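Local coordinates for protein transcriptional repressor, TetR family (Thermus thermophilus, PDB 3ANP) that probably represses transcription as a TetR-family DNA-binding dimer controlling fatty acid degradation, and binds acyl-CoA, here lauroyl-CoA, in its all-helical C-terminal domain, at residues M154-T157 with L158-Y162; R118-A121 with A122-L126; I135-P138 with L139-G143. All blocks are in the same frame, centred on the assembly; numbering follows the deposited sequence.

Contact 1 (M154-T157 with L158-Y162); sequences MGRT and LADLY. With DCC (dodecyl-coa), chain E.
Arg-156 and Asp-160 meet one turn apart on helix 151-172, a local contact along a helix that lines the acyl-CoA pocket of the TetR-type C-terminal domain and also faces the second subunit. Their side chains run alongside each other in the same direction, but the arginine carries on to the ligand: CG of Arg-156 passes OD2 of Asp-160 at 3.6 Å, while the charged atoms of the two stay apart. With CG anti to the backbone N (chi1 177°) and a bend at chi3, the guanidinium reaches the P1 phosphate of the CoA pyrophosphate. NH1 of Arg-156 donates to ligand O12 at 2.8 Å (160°), and its NH2 gives the same oxygen a more bent bond of 3.2 Å. Phosphorus P1 lies in plane at the guanidinium edge, and methyl CP9 lies over one face, offset toward its rim.

The carbonyl O of Arg-156 receives the helical N-H of Asp-160 and a water that also donates to OD1 of Asp-160, tying carboxylate to backbone. This OD1 borders the acyl chain, 3.4 Å from ligand CA3, and forms a salt bridge with Arg-168 of the second subunit. One turn of helix thus meets the pyrophosphate through Arg-156 and the start of the acyl chain through Asp-160. Paired with an arginine, and with a water donating to the same oxygen, the carboxylate would probably be stabilised as the anion.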
loop_
_atom_site.group_PDB
_atom_site.type_symbol
_atom_site.label_atom_id
_atom_site.label_comp_id
_atom_site.label_asym_id
_atom_site.label_seq_id
_atom_site.Cartn_x
_atom_site.Cartn_y
_atom_site.Cartn_z
HETATM N N MSE A 154 6.108 11.019 8.070
HETATM C CA MSE A 154 5.668 11.551 6.784
HETATM C C MSE A 154 6.425 10.845 5.661
HETATM O O MSE A 154 5.865 10.558 4.604
HETATM C CB MSE A 154 5.894 13.066 6.747
HETATM C CG MSE A 154 5.062 13.771 7.827
HETATM SE SE MSE A 154 5.019 15.691 7.679
HETATM C CE MSE A 154 6.820 16.077 8.262
ATOM N N GLY A 155 7.701 10.564 5.907
ATOM C CA GLY A 155 8.511 9.852 4.931
ATOM C C GLY A 155 7.939 8.453 4.731
ATOM O O GLY A 155 7.839 7.977 3.601
ATOM N N ARG A 156 7.556 7.800 5.826
ATOM C CA ARG A 156 6.976 6.455 5.757
ATOM C C ARG A 156 5.708 6.462 4.909
ATOM O O ARG A 156 5.486 5.571 4.101
ATOM C CB ARG A 156 6.615 5.929 7.153
ATOM C CG ARG A 156 5.925 4.537 7.128
ATOM C CD ARG A 156 5.681 3.932 8.520
ATOM N NE ARG A 156 6.938 3.535 9.154
ATOM C CZ ARG A 156 7.030 2.943 10.342
ATOM N NH1 ARG A 156 5.933 2.672 11.037
ATOM N NH2 ARG A 156 8.222 2.624 10.839
ATOM N N THR A 157 4.870 7.471 5.114
ATOM C CA THR A 157 3.624 7.593 4.375
ATOM C C THR A 157 3.849 7.724 2.873
ATOM O O THR A 157 3.171 7.063 2.071
ATOM C CB THR A 157 2.797 8.813 4.884
ATOM O OG1 THR A 157 2.421 8.600 6.252
ATOM C CG2 THR A 157 1.539 8.997 4.043
ATOM N N LEU A 158 4.795 8.566 2.482
ATOM C CA LEU A 158 5.051 8.746 1.071
ATOM C C LEU A 158 5.631 7.467 0.486
ATOM O O LEU A 158 5.270 7.079 -0.628
ATOM C CB LEU A 158 5.981 9.935 0.832
ATOM C CG LEU A 158 6.072 10.377 -0.634
ATOM C CD1 LEU A 158 4.665 10.553 -1.216
ATOM C CD2 LEU A 158 6.867 11.675 -0.725
ATOM N N ALA A 159 6.505 6.792 1.230
ATOM C CA ALA A 159 7.068 5.524 0.740
ATOM C C ALA A 159 5.982 4.452 0.627
ATOM O O ALA A 159 6.019 3.611 -0.271
ATOM C CB ALA A 159 8.184 5.037 1.665
ATOM N N ASP A 160 5.006 4.468 1.531
ATOM C CA ASP A 160 3.932 3.473 1.468
ATOM C C ASP A 160 3.131 3.669 0.178
ATOM O O ASP A 160 2.725 2.696 -0.470
ATOM C CB ASP A 160 2.993 3.588 2.679
ATOM C CG ASP A 160 3.597 3.005 3.953
ATOM O OD1 ASP A 160 4.435 2.077 3.870
ATOM O OD2 ASP A 160 3.215 3.462 5.040
ATOM N N LEU A 161 2.896 4.929 -0.181
ATOM C CA LEU A 161 2.163 5.250 -1.408
ATOM C C LEU A 161 2.949 4.795 -2.626
ATOM O O LEU A 161 2.360 4.283 -3.572
ATOM C CB LEU A 161 1.909 6.754 -1.542
ATOM C CG LEU A 161 0.691 7.301 -0.804
ATOM C CD1 LEU A 161 0.491 8.763 -1.184
ATOM C CD2 LEU A 161 -0.537 6.495 -1.188
ATOM N N TYR A 162 4.266 5.012 -2.616
ATOM C CA TYR A 162 5.100 4.569 -3.743
ATOM C C TYR A 162 4.914 3.060 -3.880
ATOM O O TYR A 162 4.709 2.530 -4.981
ATOM C CB TYR A 162 6.604 4.847 -3.497
ATOM C CG TYR A 162 7.480 3.903 -4.313
ATOM C CD1 TYR A 162 7.586 4.037 -5.704
ATOM C CD2 TYR A 162 8.100 2.809 -3.714
ATOM C CE1 TYR A 162 8.287 3.083 -6.475
ATOM C CE2 TYR A 162 8.799 1.854 -4.473
ATOM C CZ TYR A 162 8.883 1.995 -5.850
ATOM O OH TYR A 162 9.526 1.025 -6.594
HETATM C C2 DCC E . 12.058 1.526 20.211
HETATM C C4 DCC E . 11.241 3.083 18.710
HETATM C C5 DCC E . 12.514 3.234 18.178
HETATM C C6 DCC E . 13.551 2.482 18.719
HETATM C C8 DCC E . 11.166 4.527 17.116
HETATM C C10 DCC E . 12.918 0.293 -3.413
HETATM C C11 DCC E . 13.495 -0.541 -4.559
HETATM C C12 DCC E . 14.676 0.174 -5.217
HETATM N N9 DCC E . 10.436 3.895 18.032
HETATM N N7 DCC E . 12.434 4.129 17.200
HETATM N N3 DCC E . 11.049 2.225 19.722
HETATM N N1 DCC E . 13.284 1.643 19.730
HETATM N N6 DCC E . 14.786 2.594 18.239
HETATM C "C1'" DCC E . 8.985 4.076 18.264
HETATM C "C2'" DCC E . 8.301 4.697 17.048
HETATM O "O2'" DCC E . 8.623 6.088 16.971
HETATM C "C3'" DCC E . 6.857 4.531 17.518
HETATM O "O3'" DCC E . 6.530 5.550 18.467
HETATM C "C4'" DCC E . 6.895 3.170 18.217
HETATM O "O4'" DCC E . 8.287 2.825 18.345
HETATM C "C5'" DCC E . 6.169 2.150 17.339
HETATM O "O5'" DCC E . 6.737 2.128 16.028
HETATM P P1 DCC E . 5.928 1.483 14.794
HETATM O O11 DCC E . 4.523 1.949 14.817
HETATM O O12 DCC E . 6.724 1.695 13.565
HETATM O O6 DCC E . 5.919 -0.091 15.132
HETATM P P2 DCC E . 7.125 -1.052 14.675
HETATM O O21 DCC E . 6.979 -2.052 15.758
HETATM O O22 DCC E . 8.186 -0.024 14.596
HETATM O O7 DCC E . 6.390 -1.484 13.308
HETATM C CPA DCC E . 6.627 -0.804 12.074
HETATM C CPB DCC E . 6.892 -1.824 10.964
HETATM C CP8 DCC E . 5.846 -2.941 11.044
HETATM C CP7 DCC E . 8.297 -2.407 11.134
HETATM C CP9 DCC E . 6.794 -1.128 9.605
HETATM O OP3 DCC E . 4.541 -2.424 10.774
HETATM C CP6 DCC E . 6.185 -4.054 10.048
HETATM O OP2 DCC E . 6.962 -4.954 10.358
HETATM N NP2 DCC E . 5.596 -3.960 8.859
HETATM C CP5 DCC E . 5.826 -4.960 7.804
HETATM C CP4 DCC E . 5.650 -4.314 6.428
HETATM C CP3 DCC E . 4.232 -3.765 6.255
HETATM O OP1 DCC E . 3.730 -3.039 7.111
HETATM N NP1 DCC E . 3.615 -4.121 5.131
HETATM C CP2 DCC E . 2.245 -3.678 4.833
HETATM C CP1 DCC E . 2.244 -2.193 4.458
HETATM S S DCC E . 3.039 -1.855 2.844
HETATM P P3 DCC E . 5.085 6.255 18.389
HETATM O O31 DCC E . 5.133 7.562 17.695
HETATM O O32 DCC E . 4.106 5.207 17.656
HETATM O O33 DCC E . 4.580 6.378 19.913
HETATM C CA1 DCC E . 4.687 -1.476 3.301
HETATM C CA2 DCC E . 5.591 -0.768 2.290
HETATM O OA1 DCC E . 5.113 -1.781 4.415
HETATM C CA3 DCC E . 6.805 -0.148 2.982
HETATM C CA4 DCC E . 7.682 0.646 2.008
HETATM C CA5 DCC E . 8.262 -0.229 0.895
HETATM C CA6 DCC E . 9.305 0.561 0.100
HETATM C CA7 DCC E . 9.971 -0.313 -0.965
HETATM C CA8 DCC E . 11.100 0.444 -1.667
HETATM C CA9 DCC E . 11.715 -0.409 -2.780
HETATM O O HOH W 1 7.046 3.257 4.436
#

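Contact 2 (R118-A121 with A122-L126); sequences RARA and AFEAL. With DCC (dodecyl-coa), chain E.
The CG atoms of Arg-120 and Phe-123 both stand anti to their backbone N (chi1 -172° and -169°), which carries the two side chains to the bound CoA from successive turns of helix 116-125, a wall of the ligand pocket in this TetR-family domain. Arg-120 runs extended from CG to NE. Glu-124, four residues on, has its own CG beside the backbone N and sends OE2 across the arginine stem, forming an i to i+4 salt bridge in which OE2 lies 3.4 Å from NE of Arg-120. Guanidinium and carboxylate planes are turned 71° apart, so the pair does not form a flat, two-pronged bridge. NH1 of Arg-120 meanwhile approaches pantetheine methyl CP7 at 3.3 Å.

Along the helix, the amide of Phe-123 donates to Ala-119 O at 2.9 Å, and the methyl of Ala-119 touches ligand CP5. The chain leaves helical geometry at Leu-126, whose CB borders the acyl tail; Arg-168 of the second subunit packs against Phe-123. The phenyl ring also reaches the start of that tail, CE1 of Phe-123 lying 3.6 Å from ligand CA3. Over the centre of the Phe-123 ring sits ligand methyl CP9, 3.5 Å above its plane.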
loop_
_atom_site.group_PDB
_atom_site.type_symbol
_atom_site.label_atom_id
_atom_site.label_comp_id
_atom_site.label_asym_id
_atom_site.label_seq_id
_atom_site.Cartn_x
_atom_site.Cartn_y
_atom_site.Cartn_z
ATOM N N ARG A 118 9.114 -12.107 8.361
ATOM C CA ARG A 118 9.566 -11.873 6.994
ATOM C C ARG A 118 9.129 -10.511 6.471
ATOM O O ARG A 118 9.879 -9.870 5.731
ATOM C CB ARG A 118 9.078 -12.984 6.067
ATOM C CG ARG A 118 10.048 -14.156 6.077
ATOM C CD ARG A 118 9.625 -15.331 5.242
ATOM N NE ARG A 118 9.442 -15.034 3.826
ATOM C CZ ARG A 118 9.399 -15.973 2.890
ATOM N NH1 ARG A 118 9.552 -17.251 3.230
ATOM N NH2 ARG A 118 9.145 -15.655 1.634
ATOM N N ALA A 119 7.932 -10.060 6.857
ATOM C CA ALA A 119 7.460 -8.744 6.414
ATOM C C ALA A 119 8.378 -7.692 7.006
ATOM O O ALA A 119 8.756 -6.734 6.331
ATOM C CB ALA A 119 6.012 -8.481 6.872
ATOM N N ARG A 120 8.736 -7.874 8.276
ATOM C CA ARG A 120 9.624 -6.946 8.959
ATOM C C ARG A 120 11.003 -6.946 8.309
ATOM O O ARG A 120 11.637 -5.907 8.169
ATOM C CB ARG A 120 9.769 -7.324 10.434
ATOM C CG ARG A 120 10.531 -6.289 11.228
ATOM C CD ARG A 120 10.714 -6.709 12.680
ATOM N NE ARG A 120 11.297 -5.623 13.465
ATOM C CZ ARG A 120 10.633 -4.542 13.861
ATOM N NH1 ARG A 120 9.352 -4.394 13.555
ATOM N NH2 ARG A 120 11.252 -3.601 14.556
ATOM N N ALA A 121 11.476 -8.127 7.935
ATOM C CA ALA A 121 12.776 -8.245 7.276
ATOM C C ALA A 121 12.760 -7.463 5.954
ATOM O O ALA A 121 13.712 -6.760 5.627
ATOM C CB ALA A 121 13.086 -9.713 7.002
ATOM N N ALA A 122 11.681 -7.602 5.195
ATOM C CA ALA A 122 11.581 -6.907 3.913
ATOM C C ALA A 122 11.586 -5.402 4.166
ATOM O O ALA A 122 12.296 -4.645 3.507
ATOM C CB ALA A 122 10.301 -7.316 3.194
ATOM N N PHE A 123 10.803 -4.980 5.151
ATOM C CA PHE A 123 10.711 -3.570 5.474
ATOM C C PHE A 123 12.069 -2.973 5.843
ATOM O O PHE A 123 12.415 -1.873 5.396
ATOM C CB PHE A 123 9.742 -3.359 6.643
ATOM C CG PHE A 123 9.402 -1.926 6.873
ATOM C CD1 PHE A 123 8.372 -1.324 6.150
ATOM C CD2 PHE A 123 10.135 -1.158 7.767
ATOM C CE1 PHE A 123 8.077 0.034 6.317
ATOM C CE2 PHE A 123 9.849 0.203 7.944
ATOM C CZ PHE A 123 8.819 0.797 7.216
ATOM N N GLU A 124 12.840 -3.692 6.658
ATOM C CA GLU A 124 14.143 -3.188 7.081
ATOM C C GLU A 124 15.176 -3.177 5.962
ATOM O O GLU A 124 16.105 -2.368 5.979
ATOM C CB GLU A 124 14.685 -4.003 8.254
ATOM C CG GLU A 124 13.853 -3.857 9.526
ATOM C CD GLU A 124 14.493 -4.548 10.704
ATOM O OE1 GLU A 124 15.626 -4.167 11.060
ATOM O OE2 GLU A 124 13.876 -5.469 11.272
ATOM N N ALA A 125 15.012 -4.064 4.991
ATOM C CA ALA A 125 15.947 -4.115 3.872
ATOM C C ALA A 125 15.655 -3.028 2.839
ATOM O O ALA A 125 16.504 -2.732 2.002
ATOM C CB ALA A 125 15.876 -5.477 3.201
ATOM N N LEU A 126 14.466 -2.425 2.905
ATOM C CA LEU A 126 14.067 -1.419 1.918
ATOM C C LEU A 126 13.511 -0.146 2.578
ATOM O O LEU A 126 12.393 0.286 2.270
ATOM C CB LEU A 126 12.989 -2.028 1.006
ATOM C CG LEU A 126 13.284 -3.405 0.382
ATOM C CD1 LEU A 126 11.999 -4.051 -0.166
ATOM C CD2 LEU A 126 14.313 -3.214 -0.751
HETATM C C2 DCC E . 12.058 1.526 20.211
HETATM C C4 DCC E . 11.241 3.083 18.710
HETATM C C5 DCC E . 12.514 3.234 18.178
HETATM C C6 DCC E . 13.551 2.482 18.719
HETATM C C8 DCC E . 11.166 4.527 17.116
HETATM C C10 DCC E . 12.918 0.293 -3.413
HETATM C C11 DCC E . 13.495 -0.541 -4.559
HETATM C C12 DCC E . 14.676 0.174 -5.217
HETATM N N9 DCC E . 10.436 3.895 18.032
HETATM N N7 DCC E . 12.434 4.129 17.200
HETATM N N3 DCC E . 11.049 2.225 19.722
HETATM N N1 DCC E . 13.284 1.643 19.730
HETATM N N6 DCC E . 14.786 2.594 18.239
HETATM C "C1'" DCC E . 8.985 4.076 18.264
HETATM C "C2'" DCC E . 8.301 4.697 17.048
HETATM O "O2'" DCC E . 8.623 6.088 16.971
HETATM C "C3'" DCC E . 6.857 4.531 17.518
HETATM O "O3'" DCC E . 6.530 5.550 18.467
HETATM C "C4'" DCC E . 6.895 3.170 18.217
HETATM O "O4'" DCC E . 8.287 2.825 18.345
HETATM C "C5'" DCC E . 6.169 2.150 17.339
HETATM O "O5'" DCC E . 6.737 2.128 16.028
HETATM P P1 DCC E . 5.928 1.483 14.794
HETATM O O11 DCC E . 4.523 1.949 14.817
HETATM O O12 DCC E . 6.724 1.695 13.565
HETATM O O6 DCC E . 5.919 -0.091 15.132
HETATM P P2 DCC E . 7.125 -1.052 14.675
HETATM O O21 DCC E . 6.979 -2.052 15.758
HETATM O O22 DCC E . 8.186 -0.024 14.596
HETATM O O7 DCC E . 6.390 -1.484 13.308
HETATM C CPA DCC E . 6.627 -0.804 12.074
HETATM C CPB DCC E . 6.892 -1.824 10.964
HETATM C CP8 DCC E . 5.846 -2.941 11.044
HETATM C CP7 DCC E . 8.297 -2.407 11.134
HETATM C CP9 DCC E . 6.794 -1.128 9.605
HETATM O OP3 DCC E . 4.541 -2.424 10.774
HETATM C CP6 DCC E . 6.185 -4.054 10.048
HETATM O OP2 DCC E . 6.962 -4.954 10.358
HETATM N NP2 DCC E . 5.596 -3.960 8.859
HETATM C CP5 DCC E . 5.826 -4.960 7.804
HETATM C CP4 DCC E . 5.650 -4.314 6.428
HETATM C CP3 DCC E . 4.232 -3.765 6.255
HETATM O OP1 DCC E . 3.730 -3.039 7.111
HETATM N NP1 DCC E . 3.615 -4.121 5.131
HETATM C CP2 DCC E . 2.245 -3.678 4.833
HETATM C CP1 DCC E . 2.244 -2.193 4.458
HETATM S S DCC E . 3.039 -1.855 2.844
HETATM P P3 DCC E . 5.085 6.255 18.389
HETATM O O31 DCC E . 5.133 7.562 17.695
HETATM O O32 DCC E . 4.106 5.207 17.656
HETATM O O33 DCC E . 4.580 6.378 19.913
HETATM C CA1 DCC E . 4.687 -1.476 3.301
HETATM C CA2 DCC E . 5.591 -0.768 2.290
HETATM O OA1 DCC E . 5.113 -1.781 4.415
HETATM C CA3 DCC E . 6.805 -0.148 2.982
HETATM C CA4 DCC E . 7.682 0.646 2.008
HETATM C CA5 DCC E . 8.262 -0.229 0.895
HETATM C CA6 DCC E . 9.305 0.561 0.100
HETATM C CA7 DCC E . 9.971 -0.313 -0.965
HETATM C CA8 DCC E . 11.100 0.444 -1.667
HETATM C CA9 DCC E . 11.715 -0.409 -2.780
#

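Contact 3 (I135-P138 with L139-G143); sequences ILKP and LREQG
A Schellman motif closes helix 128-142, and the last turns before it hold a local contact in which Lys-137 and Glu-141 bridge one turn on the outer side of the helix. NZ of Lys-137 donates to OE2 of Glu-141 at 2.9 Å, a salt bridge as well as a hydrogen bond, and it meets that oxygen from above the carboxylate plane, 45° out of it. The lysine leaves the helix with CG anti to the backbone N (chi1 -177°), stays extended through CD and CE and bends only at chi4, which swings the ammonium across to the acid. Glu-141 reaches back with CG anti to its carbonyl carbon, beside N, and this CG lies 3.3 Å from the carbonyl O of Lys-137. The same oxygen accepts the amide of Glu-141 and stands over one face of the Arg-140 guanidinium.

Pro-138 has no N-H to give to the preceding turn, and the helix is kinked there. The disturbance reaches Leu-139, whose N is 4.2 Å from Ile-135 O and bonds only weakly to Leu-136 O; regular bonding resumes with Arg-140 N to the same oxygen at 3.0 Å, and Pro-138 O accepts from Gln-142 N at 2.9 Å. Gly-143, with phi 85°, ends the helix, its N bonding back to Arg-140 O.

On the inner side Leu-136 CD2 and Leu-139 CD1 are 4.3 Å apart. Leu-136 packs on Leu-151 of helix 151-172, and Leu-139 on Pro-82 and on Leu-145 of the following loop. The helix end is thus amphipathic, leucines turned to the core and an ion pair to the outside; an acid near the C-terminal end would probably interact less favourably with the helix dipole, a cost the lysine would offset.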
loop_
_atom_site.group_PDB
_atom_site.type_symbol
_atom_site.label_atom_id
_atom_site.label_comp_id
_atom_site.label_asym_id
_atom_site.label_seq_id
_atom_site.Cartn_x
_atom_site.Cartn_y
_atom_site.Cartn_z
ATOM N N ILE A 135 15.270 14.016 2.879
ATOM C CA ILE A 135 15.017 15.123 1.962
ATOM C C ILE A 135 14.080 16.141 2.624
ATOM O O ILE A 135 14.210 17.351 2.423
ATOM C CB ILE A 135 14.404 14.609 0.641
ATOM C CG1 ILE A 135 15.393 13.650 -0.045
ATOM C CG2 ILE A 135 14.085 15.775 -0.274
ATOM C CD1 ILE A 135 14.824 12.893 -1.216
ATOM N N LEU A 136 13.142 15.654 3.423
ATOM C CA LEU A 136 12.204 16.543 4.110
ATOM C C LEU A 136 12.896 17.378 5.182
ATOM O O LEU A 136 12.488 18.511 5.447
ATOM C CB LEU A 136 11.076 15.735 4.771
ATOM C CG LEU A 136 10.243 14.842 3.855
ATOM C CD1 LEU A 136 9.243 14.050 4.692
ATOM C CD2 LEU A 136 9.550 15.695 2.810
ATOM N N LYS A 137 13.946 16.827 5.790
ATOM C CA LYS A 137 14.671 17.518 6.858
ATOM C C LYS A 137 15.008 18.992 6.568
ATOM O O LYS A 137 14.665 19.882 7.357
ATOM C CB LYS A 137 15.951 16.743 7.208
ATOM C CG LYS A 137 16.750 17.324 8.366
ATOM C CD LYS A 137 17.784 16.298 8.845
ATOM C CE LYS A 137 18.548 16.775 10.071
ATOM N NZ LYS A 137 19.445 17.928 9.772
ATOM N N PRO A 138 15.699 19.267 5.452
ATOM C CA PRO A 138 16.067 20.636 5.080
ATOM C C PRO A 138 14.820 21.524 4.962
ATOM O O PRO A 138 14.875 22.727 5.244
ATOM C CB PRO A 138 16.757 20.462 3.729
ATOM C CG PRO A 138 17.253 19.076 3.761
ATOM C CD PRO A 138 16.157 18.311 4.432
ATOM N N LEU A 139 13.705 20.936 4.525
ATOM C CA LEU A 139 12.467 21.699 4.407
ATOM C C LEU A 139 11.971 22.087 5.797
ATOM O O LEU A 139 11.494 23.209 6.002
ATOM C CB LEU A 139 11.394 20.894 3.660
ATOM C CG LEU A 139 11.632 20.660 2.156
ATOM C CD1 LEU A 139 10.554 19.737 1.614
ATOM C CD2 LEU A 139 11.626 21.984 1.391
ATOM N N ARG A 140 12.084 21.170 6.760
ATOM C CA ARG A 140 11.635 21.485 8.105
ATOM C C ARG A 140 12.491 22.599 8.702
ATOM O O ARG A 140 11.973 23.496 9.365
ATOM C CB ARG A 140 11.691 20.262 9.021
ATOM C CG ARG A 140 11.179 20.574 10.433
ATOM C CD ARG A 140 11.255 19.373 11.350
ATOM N NE ARG A 140 12.597 18.798 11.368
ATOM C CZ ARG A 140 13.705 19.473 11.658
ATOM N NH1 ARG A 140 13.647 20.766 11.958
ATOM N NH2 ARG A 140 14.879 18.851 11.654
ATOM N N GLU A 141 13.797 22.543 8.460
ATOM C CA GLU A 141 14.716 23.557 8.979
ATOM C C GLU A 141 14.465 24.888 8.279
ATOM O O GLU A 141 14.743 25.946 8.828
ATOM C CB GLU A 141 16.171 23.135 8.749
ATOM C CG GLU A 141 16.520 21.755 9.289
ATOM C CD GLU A 141 17.920 21.314 8.882
ATOM O OE1 GLU A 141 18.321 21.588 7.727
ATOM O OE2 GLU A 141 18.613 20.687 9.712
ATOM N N GLN A 142 13.944 24.823 7.060
ATOM C CA GLN A 142 13.652 26.016 6.282
ATOM C C GLN A 142 12.352 26.658 6.770
ATOM O O GLN A 142 12.030 27.784 6.393
ATOM C CB GLN A 142 13.530 25.649 4.802
ATOM C CG GLN A 142 13.529 26.818 3.847
ATOM C CD GLN A 142 13.124 26.407 2.437
ATOM O OE1 GLN A 142 13.583 25.389 1.918
ATOM N NE2 GLN A 142 12.264 27.205 1.811
ATOM N N GLY A 143 11.603 25.935 7.593
ATOM C CA GLY A 143 10.356 26.464 8.129
ATOM C C GLY A 143 9.125 26.304 7.247
ATOM O O GLY A 143 8.074 26.869 7.549
#

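All three contacts are local turns within single helices, so none closes a long loop, and they follow in series without nesting or crossing. From the N terminus, contact 2 comes first on helix 116-125, contact 3 next at the end of helix 128-142, and contact 1 on helix 151-172. Contacts 1 and 2, with centres about 15 Å apart, line the same lauroyl-CoA and touch where Arg-156 NE packs on Phe-123 CZ. Contact 3 meets contact 1 through Leu-136 CD1, against Met-154 and Gly-155, whereas its nearest atoms lie about 13 Å from contact 2. Helix 151-172 thus joins the pocket wall to helix 128-142, and all three contacts reach the second subunit.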